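Local atomic coordinates of TlmII (Streptoalloteichus hindustanus, PDB entry 4HVM), a protein that probably acts in nonribosomal peptide assembly during tallysomycin biosynthesis as a condensation-domain protein, and may bind phosphopantetheine. Residues A[17-22]-A[296-301]; A[25-28]-A[34-37]; A[53-58]-A[158-163]; A[61-66]-A[168-173]; A[345-350]-A[354-359]. All coordinates share one frame; numbering follows the deposited sequence.

Contact 1 is the buried one of the five and joins helix 18-27 to strand 297-305 across a long span of sequence; the other four are partly buried, contact 2 using the far end of the same helix. Contacts 3 and 4 share helix 49-62, and a probable hydrogen bond between Gln159 OE1 and Tyr170 OH connects them. Contact 5 lies on the opposite side of the chain's centre from both. All five lack hydrogen bonds between their own segments. The chemistry varies instead: a leucine against backbone and carboxylate, leucine on alanine, alanine on alanine, an edge-to-face aromatic pair, and one valine under a guanidinium face with the next against the arginine's stem.

Contact 1: residues A[17-22]-A[296-301]; sequences SFLQRG and LTDRVV
Leu19 carries this contact, burying far more surface than any other residue in it, and its two methyl groups divide the work. Leu19 CD1 rests against the backbone where strand 297-305 begins, 3.7 Å from Leu296 CA and 3.8 Å from Thr297 O. Leu19 CD2 turns to the side chain of Asp298, lying 3.5 Å from Asp298 CG. With CG beside the backbone N and opposite the carbonyl carbon (chi1 -71°) and the chain extended beyond it, Leu19 spreads its forked end over both neighbours. A branched apolar side chain suits a buried place like this one, where a main chain and an acid side chain must both be covered.

Asp298 meets the leucine at a slant. Its CG stands anti to the backbone N (chi1 -165°), and the leucine methyl packs on CB and on the carboxylate group, chiefly its CG and OD1. OD2 takes the outside bonds, from Tyr332 OH and from Tyr335 N at the start of helix 335-344. Helix 18-27 and strand 297-305, an outermost strand of the six-stranded sheet, belong to different parts of the fold, consistent with the two-lobed condensation-domain architecture. Leu296 adds mostly its backbone, its side chain turning away at first. The main-chain N of Leu296 and OG1 of Thr297 both bond to Asp146 OD2, the aspartate at the position expected for the last residue of the HHxxxD motif. Ser17 holds the N-cap position, and its backbone N bonds to Gln20 OE1 at 2.9 Å.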
# COMPACT_ATOMS: atom_id res chain seq x y z
N SER A 17 -8.88 11.87 -10.65
CA SER A 17 -7.48 12.28 -10.59
C SER A 17 -6.58 11.35 -11.42
O SER A 17 -7.03 10.33 -11.92
CB SER A 17 -7.00 12.34 -9.14
OG SER A 17 -6.96 11.05 -8.55
N PHE A 18 -5.31 11.72 -11.54
CA PHE A 18 -4.38 10.98 -12.38
C PHE A 18 -4.00 9.60 -11.82
O PHE A 18 -3.69 8.68 -12.57
CB PHE A 18 -3.13 11.82 -12.65
CG PHE A 18 -2.17 11.88 -11.50
CD1 PHE A 18 -2.45 12.66 -10.38
CD2 PHE A 18 -0.98 11.18 -11.54
CE1 PHE A 18 -1.55 12.71 -9.32
CE2 PHE A 18 -0.08 11.23 -10.49
CZ PHE A 18 -0.36 12.00 -9.38
N LEU A 19 -4.03 9.47 -10.50
CA LEU A 19 -3.75 8.19 -9.85
C LEU A 19 -4.97 7.28 -9.94
O LEU A 19 -4.84 6.06 -9.99
CB LEU A 19 -3.34 8.39 -8.39
CG LEU A 19 -1.95 9.00 -8.18
CD1 LEU A 19 -1.68 9.23 -6.70
CD2 LEU A 19 -0.86 8.13 -8.81
N GLN A 20 -6.15 7.89 -9.93
CA GLN A 20 -7.40 7.14 -10.11
C GLN A 20 -7.53 6.66 -11.54
O GLN A 20 -7.89 5.51 -11.79
CB GLN A 20 -8.60 8.01 -9.73
CG GLN A 20 -8.74 8.26 -8.24
CD GLN A 20 -9.87 9.20 -7.92
OE1 GLN A 20 -10.11 10.17 -8.63
NE2 GLN A 20 -10.59 8.91 -6.84
N ARG A 21 -7.23 7.54 -12.49
CA ARG A 21 -7.22 7.18 -13.91
C ARG A 21 -6.22 6.06 -14.18
O ARG A 21 -6.51 5.12 -14.91
CB ARG A 21 -6.88 8.40 -14.77
CG ARG A 21 -8.09 9.11 -15.37
CD ARG A 21 -7.69 10.35 -16.17
NE ARG A 21 -7.53 11.53 -15.33
CZ ARG A 21 -6.39 12.18 -15.14
NH1 ARG A 21 -5.28 11.77 -15.75
NH2 ARG A 21 -6.35 13.24 -14.35
N GLY A 22 -5.04 6.18 -13.58
CA GLY A 22 -3.98 5.20 -13.77
C GLY A 22 -4.33 3.82 -13.25
O GLY A 22 -4.16 2.83 -13.96
N LEU A 296 -3.24 9.31 -2.88
CA LEU A 296 -2.07 10.15 -3.14
C LEU A 296 -0.77 9.35 -3.01
O LEU A 296 0.30 9.92 -2.77
CB LEU A 296 -2.07 11.36 -2.20
CG LEU A 296 -3.14 12.42 -2.48
CD1 LEU A 296 -3.06 13.54 -1.47
CD2 LEU A 296 -3.00 12.96 -3.90
N THR A 297 -0.88 8.04 -3.17
CA THR A 297 0.29 7.17 -3.10
C THR A 297 0.54 6.55 -4.47
O THR A 297 -0.38 6.04 -5.11
CB THR A 297 0.10 6.04 -2.06
OG1 THR A 297 -0.16 6.62 -0.78
CG2 THR A 297 1.35 5.18 -1.98
N ASP A 298 1.79 6.61 -4.92
CA ASP A 298 2.16 6.08 -6.22
C ASP A 298 3.41 5.22 -6.12
O ASP A 298 4.16 5.32 -5.16
CB ASP A 298 2.38 7.22 -7.21
CG ASP A 298 2.40 6.76 -8.65
OD1 ASP A 298 1.78 5.71 -8.96
OD2 ASP A 298 3.02 7.45 -9.48
N ARG A 299 3.63 4.38 -7.13
CA ARG A 299 4.79 3.50 -7.16
C ARG A 299 5.91 4.07 -8.03
O ARG A 299 5.67 4.59 -9.11
CB ARG A 299 4.39 2.11 -7.66
CG ARG A 299 3.57 1.31 -6.67
CD ARG A 299 3.06 0.02 -7.29
NE ARG A 299 1.99 0.26 -8.25
CZ ARG A 299 1.40 -0.69 -8.97
NH1 ARG A 299 1.78 -1.96 -8.85
NH2 ARG A 299 0.43 -0.38 -9.82
N VAL A 300 7.15 3.96 -7.54
CA VAL A 300 8.31 4.36 -8.33
C VAL A 300 9.21 3.15 -8.62
O VAL A 300 9.34 2.26 -7.79
CB VAL A 300 9.12 5.48 -7.65
CG1 VAL A 300 8.25 6.71 -7.46
CG2 VAL A 300 9.67 5.01 -6.31
N VAL A 301 9.80 3.13 -9.81
CA VAL A 301 10.71 2.05 -10.19
C VAL A 301 12.14 2.57 -10.18
O VAL A 301 12.47 3.55 -10.84
CB VAL A 301 10.37 1.52 -11.60
CG1 VAL A 301 11.36 0.44 -12.00
CG2 VAL A 301 8.95 1.00 -11.63

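Contact 2: residues A[25-28]-A[34-37]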
# COMPACT_ATOMS: atom_id res chain seq x y z
N ARG A 25 -6.87 1.72 -15.18
CA ARG A 25 -6.41 1.08 -16.41
C ARG A 25 -6.22 -0.42 -16.25
O ARG A 25 -6.49 -1.18 -17.18
CB ARG A 25 -5.12 1.73 -16.92
CG ARG A 25 -5.32 3.11 -17.52
CD ARG A 25 -4.04 3.64 -18.16
NE ARG A 25 -4.27 4.90 -18.87
CZ ARG A 25 -4.08 6.11 -18.34
NH1 ARG A 25 -3.63 6.23 -17.10
NH2 ARG A 25 -4.32 7.20 -19.06
N TRP A 26 -5.78 -0.85 -15.07
CA TRP A 26 -5.57 -2.28 -14.82
C TRP A 26 -6.66 -2.88 -13.93
O TRP A 26 -6.94 -4.08 -14.02
CB TRP A 26 -4.18 -2.52 -14.20
CG TRP A 26 -4.05 -2.07 -12.77
CD1 TRP A 26 -3.77 -0.81 -12.33
CD2 TRP A 26 -4.18 -2.89 -11.60
NE1 TRP A 26 -3.73 -0.79 -10.95
CE2 TRP A 26 -3.98 -2.06 -10.49
CE3 TRP A 26 -4.45 -4.25 -11.39
CZ2 TRP A 26 -4.03 -2.54 -9.18
CZ3 TRP A 26 -4.51 -4.72 -10.10
CH2 TRP A 26 -4.30 -3.87 -9.00
N LEU A 27 -7.27 -2.06 -13.09
CA LEU A 27 -8.30 -2.53 -12.16
C LEU A 27 -9.62 -2.86 -12.84
O LEU A 27 -10.43 -3.62 -12.31
CB LEU A 27 -8.55 -1.51 -11.06
CG LEU A 27 -7.57 -1.55 -9.89
CD1 LEU A 27 -7.86 -0.45 -8.89
CD2 LEU A 27 -7.62 -2.91 -9.22
N ARG A 28 -9.84 -2.29 -14.02
CA ARG A 28 -11.10 -2.45 -14.73
C ARG A 28 -11.34 -3.89 -15.19
O ARG A 28 -12.48 -4.37 -15.18
CB ARG A 28 -11.17 -1.49 -15.93
CG ARG A 28 -12.49 -1.50 -16.67
CD ARG A 28 -12.51 -0.44 -17.75
NE ARG A 28 -11.28 -0.45 -18.53
CZ ARG A 28 -11.04 -1.28 -19.54
NH1 ARG A 28 -11.95 -2.17 -19.90
NH2 ARG A 28 -9.89 -1.22 -20.20
N ALA A 34 -9.56 -7.16 -6.08
CA ALA A 34 -8.14 -6.84 -6.16
C ALA A 34 -7.88 -5.38 -5.80
O ALA A 34 -6.75 -5.00 -5.49
CB ALA A 34 -7.60 -7.14 -7.54
N ALA A 35 -8.93 -4.57 -5.86
CA ALA A 35 -8.81 -3.15 -5.57
C ALA A 35 -9.03 -2.85 -4.09
O ALA A 35 -8.94 -1.70 -3.67
CB ALA A 35 -9.79 -2.36 -6.40
N PHE A 36 -9.32 -3.88 -3.31
CA PHE A 36 -9.71 -3.69 -1.92
C PHE A 36 -8.65 -4.11 -0.91
O PHE A 36 -7.91 -5.07 -1.13
CB PHE A 36 -11.04 -4.39 -1.62
CG PHE A 36 -12.24 -3.61 -2.05
CD1 PHE A 36 -12.66 -3.64 -3.37
CD2 PHE A 36 -12.95 -2.84 -1.14
CE1 PHE A 36 -13.76 -2.91 -3.78
CE2 PHE A 36 -14.06 -2.11 -1.54
CZ PHE A 36 -14.46 -2.15 -2.87
N ALA A 37 -8.60 -3.38 0.20
CA ALA A 37 -7.68 -3.68 1.28
C ALA A 37 -8.42 -3.48 2.60
O ALA A 37 -9.38 -2.72 2.67
CB ALA A 37 -6.47 -2.77 1.22
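Apolar packing between Leu27 and Ala35 is the closest here. Both methyls of the leucine close on a single methyl: Leu27 CD2 is 3.6 Å and Leu27 CD1 3.7 Å from Ala35 CB, and the same CD2 approaches Ala35 CA to 3.8 Å. The leucine holds CG opposite its carbonyl carbon (chi1 -82°), with the chain extended beyond, which carries the fork across from the last turn of helix 18-27. Leucine has the reach for this, while alanine is small enough to leave the fork room beside the backbone. Both residues are buried, and both also touch His141 of strand 133-141.

A second, looser kind of contact is between an aromatic ring and a carbonyl. Trp26 is exposed, and CH2 of its indole comes no nearer than 4.4 Å to Ala34 O, at an oblique approach. Within its own helix the indole is backed by Leu27, whose CG sits over one face of the ring, so the two consecutive side chains pack on each other as well as meeting the far segment.

Hydrogen bonding is left to neighbours. The backbone of Ala35 pairs with Gln142 and that of Ala37 with Ala140, as strand 36-44 takes its place in the mixed sheet beside strand 133-141. By sequence, His141 and Gln142 appear to correspond to the two histidines in the HHxxxD motif of condensation domains, the second being glutamine here. With no polar bond joining these segments, the short connection between helix and strand rests here on shape and the hydrophobic effect, its leucine buried and its tryptophan at the solvent boundary.

Contact 3: residues A[53-58]-A[158-163]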
# COMPACT_ATOMS: atom_id res chain seq x y z
N ALA A 53 -21.04 3.71 16.63
CA ALA A 53 -21.74 3.57 15.36
C ALA A 53 -22.17 4.93 14.83
O ALA A 53 -22.10 5.18 13.63
CB ALA A 53 -22.95 2.66 15.52
N ALA A 54 -22.61 5.80 15.73
CA ALA A 54 -23.00 7.15 15.36
C ALA A 54 -21.78 7.94 14.89
O ALA A 54 -21.88 8.78 13.99
CB ALA A 54 -23.66 7.84 16.54
N ALA A 55 -20.64 7.67 15.51
CA ALA A 55 -19.40 8.35 15.15
C ALA A 55 -18.98 7.98 13.74
O ALA A 55 -18.48 8.82 12.99
CB ALA A 55 -18.30 8.01 16.14
N ALA A 56 -19.18 6.72 13.38
CA ALA A 56 -18.81 6.23 12.05
C ALA A 56 -19.66 6.91 10.98
O ALA A 56 -19.14 7.31 9.93
CB ALA A 56 -18.97 4.73 11.98
N ASP A 57 -20.95 7.04 11.25
CA ASP A 57 -21.87 7.69 10.33
C ASP A 57 -21.49 9.15 10.13
O ASP A 57 -21.63 9.70 9.04
CB ASP A 57 -23.31 7.60 10.85
CG ASP A 57 -23.87 6.19 10.76
OD1 ASP A 57 -23.53 5.48 9.79
OD2 ASP A 57 -24.65 5.79 11.65
N GLU A 58 -21.01 9.78 11.20
CA GLU A 58 -20.61 11.18 11.16
C GLU A 58 -19.41 11.37 10.25
O GLU A 58 -19.34 12.34 9.49
CB GLU A 58 -20.29 11.67 12.58
CG GLU A 58 -19.84 13.12 12.66
CD GLU A 58 -19.56 13.56 14.09
OE1 GLU A 58 -20.03 12.88 15.02
OE2 GLU A 58 -18.86 14.58 14.27
N TRP A 158 -12.74 7.39 15.75
CA TRP A 158 -12.49 7.42 17.19
C TRP A 158 -12.43 8.84 17.72
O TRP A 158 -12.77 9.09 18.88
CB TRP A 158 -11.20 6.67 17.52
CG TRP A 158 -11.37 5.17 17.54
CD1 TRP A 158 -10.86 4.27 16.66
CD2 TRP A 158 -12.11 4.41 18.50
NE1 TRP A 158 -11.23 2.99 17.01
CE2 TRP A 158 -12.00 3.05 18.14
CE3 TRP A 158 -12.86 4.75 19.64
CZ2 TRP A 158 -12.61 2.03 18.87
CZ3 TRP A 158 -13.46 3.73 20.36
CH2 TRP A 158 -13.34 2.39 19.97
N GLN A 159 -11.99 9.77 16.88
CA GLN A 159 -12.00 11.19 17.25
C GLN A 159 -13.43 11.68 17.45
O GLN A 159 -13.71 12.43 18.38
CB GLN A 159 -11.30 12.03 16.19
CG GLN A 159 -9.78 12.03 16.27
CD GLN A 159 -9.13 13.04 15.34
OE1 GLN A 159 -9.80 13.62 14.48
NE2 GLN A 159 -7.83 13.27 15.51
N ALA A 160 -14.33 11.26 16.56
CA ALA A 160 -15.73 11.64 16.64
C ALA A 160 -16.39 11.04 17.87
O ALA A 160 -17.30 11.63 18.45
CB ALA A 160 -16.47 11.22 15.38
N TYR A 161 -15.91 9.87 18.28
CA TYR A 161 -16.44 9.17 19.44
C TYR A 161 -16.25 9.98 20.72
O TYR A 161 -17.09 9.93 21.62
CB TYR A 161 -15.77 7.80 19.58
CG TYR A 161 -16.25 6.97 20.75
CD1 TYR A 161 -17.43 6.24 20.67
CD2 TYR A 161 -15.52 6.91 21.93
CE1 TYR A 161 -17.87 5.47 21.74
CE2 TYR A 161 -15.95 6.15 23.00
CZ TYR A 161 -17.12 5.43 22.90
OH TYR A 161 -17.56 4.67 23.97
N TYR A 162 -15.16 10.73 20.78
CA TYR A 162 -14.86 11.55 21.94
C TYR A 162 -15.22 13.02 21.72
O TYR A 162 -15.05 13.84 22.62
CB TYR A 162 -13.38 11.44 22.31
CG TYR A 162 -13.03 10.15 23.03
CD1 TYR A 162 -13.55 9.87 24.28
CD2 TYR A 162 -12.16 9.22 22.45
CE1 TYR A 162 -13.24 8.70 24.94
CE2 TYR A 162 -11.84 8.05 23.11
CZ TYR A 162 -12.38 7.79 24.35
OH TYR A 162 -12.06 6.63 25.01
N GLY A 163 -15.72 13.33 20.53
CA GLY A 163 -16.07 14.69 20.19
C GLY A 163 -14.86 15.53 19.83
O GLY A 163 -14.84 16.74 20.04
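Ala55 and Ala160 set the spacing of two helices, 49-62 and 147-161, which approach until the CA atoms of these residues are 5.1 Å apart. Their methyl groups meet directly, with Ala55 CB 3.8 Å from Ala160 CB. The methyl of Ala55 also presses on the backbone of the other helix, with Ala55 CB 3.7 Å from Tyr161 N and 4.3 Å from Tyr161 CB. Alanine suits this place: a side chain of one carbon lets the two backbones come together without wedging them apart, and both residues are buried.

Toward solvent the packing thins. Glu58 is extended, with CG anti to its backbone N (chi1 179°), and this carries the carboxylate out over the alanine methyl, where Glu58 OE1 is 3.9 Å from Ala160 CB. That is contact without a polar bond, and the residue is partly exposed, with Phe165 also beside it. Tyr161 swings its ring aside, and its OH bonds to Asp48 N near the start of helix 49-62. Just beyond, Gly163 closes the second helix with a positive phi in a Schellman motif.

On its other side helix 49-62 lays Ala53 and Ala56 on strands 87-91 and 122-128, giving a helix packed on a sheet as well as on its neighbour. The chemistry here is almost wholly van der Waals, so the fit depends on the closeness that small side chains allow, while polar groups stay at the margin.

Contact 4: residues A[61-66]-A[168-173]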
# COMPACT_ATOMS: atom_id res chain seq x y z
N ASP A 61 -20.21 10.90 6.61
CA ASP A 61 -20.91 12.07 6.11
C ASP A 61 -19.93 13.19 5.79
O ASP A 61 -19.99 13.80 4.73
CB ASP A 61 -21.94 12.55 7.13
CG ASP A 61 -22.56 13.89 6.76
OD1 ASP A 61 -23.60 13.89 6.06
OD2 ASP A 61 -22.02 14.94 7.18
N ALA A 62 -19.02 13.45 6.73
CA ALA A 62 -18.09 14.57 6.63
C ALA A 62 -17.12 14.43 5.46
O ALA A 62 -16.58 15.42 4.97
CB ALA A 62 -17.33 14.75 7.93
N PHE A 63 -16.89 13.19 5.03
CA PHE A 63 -15.98 12.93 3.91
C PHE A 63 -16.73 12.38 2.71
O PHE A 63 -16.85 11.16 2.55
CB PHE A 63 -14.90 11.93 4.32
CG PHE A 63 -13.88 12.48 5.28
CD1 PHE A 63 -12.95 13.42 4.86
CD2 PHE A 63 -13.85 12.05 6.60
CE1 PHE A 63 -12.01 13.92 5.74
CE2 PHE A 63 -12.91 12.55 7.48
CZ PHE A 63 -11.99 13.48 7.06
N PRO A 64 -17.21 13.27 1.83
CA PRO A 64 -17.96 12.86 0.63
C PRO A 64 -17.18 11.92 -0.28
O PRO A 64 -17.79 11.23 -1.11
CB PRO A 64 -18.24 14.18 -0.09
CG PRO A 64 -17.27 15.17 0.52
CD PRO A 64 -17.09 14.73 1.93
N LEU A 65 -15.86 11.88 -0.13
CA LEU A 65 -15.03 10.98 -0.93
C LEU A 65 -15.36 9.52 -0.62
O LEU A 65 -15.32 8.67 -1.51
CB LEU A 65 -13.55 11.24 -0.67
CG LEU A 65 -12.58 10.25 -1.32
CD1 LEU A 65 -12.68 10.32 -2.84
CD2 LEU A 65 -11.15 10.49 -0.87
N LEU A 66 -15.68 9.24 0.63
CA LEU A 66 -16.00 7.89 1.05
C LEU A 66 -17.29 7.40 0.40
O LEU A 66 -17.51 6.20 0.25
CB LEU A 66 -16.12 7.82 2.57
CG LEU A 66 -14.90 8.30 3.36
CD1 LEU A 66 -15.16 8.19 4.85
CD2 LEU A 66 -13.66 7.51 2.97
N ALA A 168 -12.48 20.52 9.54
CA ALA A 168 -11.62 21.57 9.00
C ALA A 168 -10.15 21.24 9.19
O ALA A 168 -9.29 21.80 8.51
CB ALA A 168 -11.96 22.91 9.64
N GLN A 169 -9.86 20.34 10.13
CA GLN A 169 -8.49 19.91 10.38
C GLN A 169 -7.95 19.14 9.18
O GLN A 169 -6.74 19.10 8.94
CB GLN A 169 -8.44 19.02 11.63
CG GLN A 169 -7.08 18.94 12.30
CD GLN A 169 -6.83 20.10 13.24
OE1 GLN A 169 -7.61 21.05 13.30
NE2 GLN A 169 -5.73 20.03 13.99
N TYR A 170 -8.86 18.53 8.42
CA TYR A 170 -8.48 17.76 7.24
C TYR A 170 -8.69 18.58 5.97
O TYR A 170 -9.50 19.50 5.94
CB TYR A 170 -9.30 16.46 7.16
CG TYR A 170 -9.17 15.56 8.37
CD1 TYR A 170 -9.99 15.74 9.48
CD2 TYR A 170 -8.24 14.53 8.40
CE1 TYR A 170 -9.88 14.93 10.59
CE2 TYR A 170 -8.13 13.70 9.51
CZ TYR A 170 -8.95 13.91 10.60
OH TYR A 170 -8.83 13.09 11.70
N ARG A 171 -7.96 18.22 4.92
CA ARG A 171 -8.08 18.89 3.64
C ARG A 171 -8.83 17.99 2.66
O ARG A 171 -8.44 16.85 2.43
CB ARG A 171 -6.69 19.21 3.08
CG ARG A 171 -6.70 20.04 1.82
CD ARG A 171 -5.28 20.26 1.31
NE ARG A 171 -5.23 21.13 0.14
CZ ARG A 171 -4.15 21.30 -0.61
NH1 ARG A 171 -3.02 20.65 -0.33
NH2 ARG A 171 -4.19 22.11 -1.66
N ASP A 172 -9.92 18.52 2.09
CA ASP A 172 -10.75 17.75 1.17
C ASP A 172 -9.97 17.38 -0.09
O ASP A 172 -9.19 18.18 -0.61
CB ASP A 172 -12.02 18.54 0.81
CG ASP A 172 -13.13 17.66 0.25
OD1 ASP A 172 -12.83 16.68 -0.47
OD2 ASP A 172 -14.31 17.94 0.55
N PHE A 173 -10.18 16.16 -0.57
CA PHE A 173 -9.49 15.66 -1.75
C PHE A 173 -9.87 16.44 -3.01
O PHE A 173 -9.12 16.46 -3.98
CB PHE A 173 -9.79 14.17 -1.95
CG PHE A 173 -9.17 13.59 -3.20
CD1 PHE A 173 -7.82 13.31 -3.24
CD2 PHE A 173 -9.94 13.33 -4.32
CE1 PHE A 173 -7.24 12.78 -4.38
CE2 PHE A 173 -9.38 12.79 -5.46
CZ PHE A 173 -8.02 12.52 -5.49
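The aromatic pair of Phe63 and Tyr170 gives this contact its clearest geometry. The edge of the phenylalanine points into the face of the tyrosine, a T-shaped stack with centroids 5.4 Å apart and planes at 82°. Phe63 CZ is the leading atom of the edge, 3.7 Å from Tyr170 CG and set toward the rim of that ring. Phe63 follows directly on helix 49-62, and its chi1 of -71° turns the ring away from its own carbonyl, toward the tyrosine. Tyrosine suits the place, its apolar face taking the phenylalanine while its hydroxyl bonds to Gln159 OE1 on helix 147-161.

Apolar packing continues at the other end. Leu65 CD2 lies 4.1 Å from Phe173 CB, the two side chains crossing at a slant. Both are buried, and Phe173 goes on to touch Ser17 of contact 1.

Between them is a looser pair of a ring and a carboxylate. Pro64 and Asp172 approach from opposite directions, with Pro64 CG 4.1 Å from Asp172 OD2; the other oxygen, OD1, accepts the backbone N of Ala174. Proline fits just past a helix end, where its ring covers surface without requiring an N-H partner.

The loop 168-173 is thereby held along the turn after helix 49-62 in the condensation domain. Since no hydrogen bond joins the two segments, their match rests on ring and methyl shape, while Tyr170 OH and Asp172 OD1 bond to residues outside.

Contact 5: residues A[345-350]-A[354-359]; sequences LGVVTP and AARWDV
Arg356 reaches back across the loop to Val347, and its bent chain decides how they meet. Its CG lies opposite its carbonyl carbon (chi1 -55°), and further bends at chi2 and chi3 fold the chain so that it turns one face of the guanidinium to Val347 CG1. That methyl is offset toward the rim of the group, with Val347 CG1 3.5 Å from Arg356 NH1 and 3.7 Å from Arg356 CZ. It is the branch anti to the valine's backbone N (chi1 177°), an orientation that directs it at the arginine. The carbonyl of Val347 is also near, with Arg356 NH1 3.0 Å from Val347 O, but the angle is too poor for a hydrogen bond.

Val348 deals with the aliphatic part of the same side chain. Val348 CG1 rests 3.8 Å from Arg356 CG, so consecutive valines serve the arginine twice, one at the face of its flat end and one beside its root. Arginine suits this mixed role, having a hydrocarbon stem to bury and a polar end to bond: NH2 donates to Leu202 O, and NE weakly to Pro203 O.

Gly346, with positive phi, ends helix 335-344 in a Schellman motif, after which the chain turns through the valines. Val348 packs back on Ala342 and Val343 of that helix; Trp357 lies against Val338 of the same helix and Tyr276 of strand 274-282, and Val359 begins strand 359-361 of the six-stranded sheet.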
# COMPACT_ATOMS: atom_id res chain seq x y z
N LEU A 345 7.24 1.02 -26.14
CA LEU A 345 8.62 0.76 -26.52
C LEU A 345 8.89 -0.74 -26.65
O LEU A 345 10.01 -1.15 -26.96
CB LEU A 345 9.58 1.39 -25.52
CG LEU A 345 9.43 2.90 -25.29
CD1 LEU A 345 10.38 3.37 -24.20
CD2 LEU A 345 9.69 3.67 -26.58
N GLY A 346 7.87 -1.55 -26.41
CA GLY A 346 7.96 -2.99 -26.57
C GLY A 346 8.84 -3.67 -25.53
O GLY A 346 9.33 -4.77 -25.74
N VAL A 347 9.02 -2.99 -24.40
CA VAL A 347 9.84 -3.53 -23.32
C VAL A 347 9.08 -4.61 -22.56
O VAL A 347 9.64 -5.65 -22.21
CB VAL A 347 10.29 -2.42 -22.36
CG1 VAL A 347 11.07 -3.01 -21.19
CG2 VAL A 347 11.13 -1.39 -23.10
N VAL A 348 7.79 -4.38 -22.32
CA VAL A 348 6.95 -5.35 -21.63
C VAL A 348 5.64 -5.57 -22.37
O VAL A 348 5.20 -4.72 -23.15
CB VAL A 348 6.63 -4.91 -20.19
CG1 VAL A 348 7.89 -4.91 -19.34
CG2 VAL A 348 5.97 -3.54 -20.18
N THR A 349 5.02 -6.72 -22.13
CA THR A 349 3.74 -7.06 -22.74
C THR A 349 2.70 -7.32 -21.65
O THR A 349 2.96 -8.09 -20.72
CB THR A 349 3.84 -8.32 -23.61
OG1 THR A 349 3.85 -9.48 -22.78
CG2 THR A 349 5.11 -8.29 -24.46
N PRO A 350 1.53 -6.68 -21.75
CA PRO A 350 0.45 -6.88 -20.78
C PRO A 350 0.02 -8.34 -20.72
O PRO A 350 0.02 -9.02 -21.75
CB PRO A 350 -0.69 -6.02 -21.35
CG PRO A 350 -0.00 -4.98 -22.16
CD PRO A 350 1.19 -5.66 -22.76
N ALA A 354 5.37 -5.70 -15.08
CA ALA A 354 6.39 -5.53 -14.05
C ALA A 354 7.51 -6.55 -14.17
O ALA A 354 8.29 -6.73 -13.24
CB ALA A 354 5.76 -5.59 -12.66
N ALA A 355 7.60 -7.22 -15.31
CA ALA A 355 8.58 -8.27 -15.53
C ALA A 355 10.02 -7.77 -15.40
O ALA A 355 10.92 -8.52 -15.02
CB ALA A 355 8.37 -8.92 -16.89
N ARG A 356 10.23 -6.49 -15.72
CA ARG A 356 11.57 -5.91 -15.70
C ARG A 356 11.88 -5.22 -14.37
O ARG A 356 12.98 -4.73 -14.16
CB ARG A 356 11.73 -4.92 -16.86
CG ARG A 356 11.43 -5.52 -18.22
CD ARG A 356 12.50 -6.51 -18.68
NE ARG A 356 13.52 -5.85 -19.50
CZ ARG A 356 13.47 -5.74 -20.83
NH1 ARG A 356 12.45 -6.26 -21.51
NH2 ARG A 356 14.44 -5.12 -21.47
N TRP A 357 10.89 -5.19 -13.48
CA TRP A 357 11.09 -4.75 -12.11
C TRP A 357 10.27 -5.61 -11.16
O TRP A 357 9.43 -5.12 -10.41
CB TRP A 357 10.77 -3.25 -11.94
CG TRP A 357 9.45 -2.81 -12.51
CD1 TRP A 357 8.22 -2.94 -11.95
CD2 TRP A 357 9.24 -2.12 -13.76
NE1 TRP A 357 7.25 -2.40 -12.77
CE2 TRP A 357 7.86 -1.89 -13.88
CE3 TRP A 357 10.09 -1.69 -14.78
CZ2 TRP A 357 7.31 -1.25 -14.99
CZ3 TRP A 357 9.55 -1.06 -15.88
CH2 TRP A 357 8.17 -0.84 -15.98
N ASP A 358 10.54 -6.92 -11.20
CA ASP A 358 9.69 -7.92 -10.54
C ASP A 358 9.94 -8.10 -9.04
O ASP A 358 9.60 -9.14 -8.48
CB ASP A 358 9.82 -9.26 -11.26
CG ASP A 358 11.24 -9.79 -11.25
OD1 ASP A 358 12.15 -9.00 -10.95
OD2 ASP A 358 11.44 -10.99 -11.53
N VAL A 359 10.52 -7.10 -8.40
CA VAL A 359 10.67 -7.11 -6.95
C VAL A 359 9.94 -5.92 -6.35
O VAL A 359 10.27 -4.77 -6.64
CB VAL A 359 12.14 -7.08 -6.53
CG1 VAL A 359 12.25 -7.07 -5.01
CG2 VAL A 359 12.89 -8.26 -7.12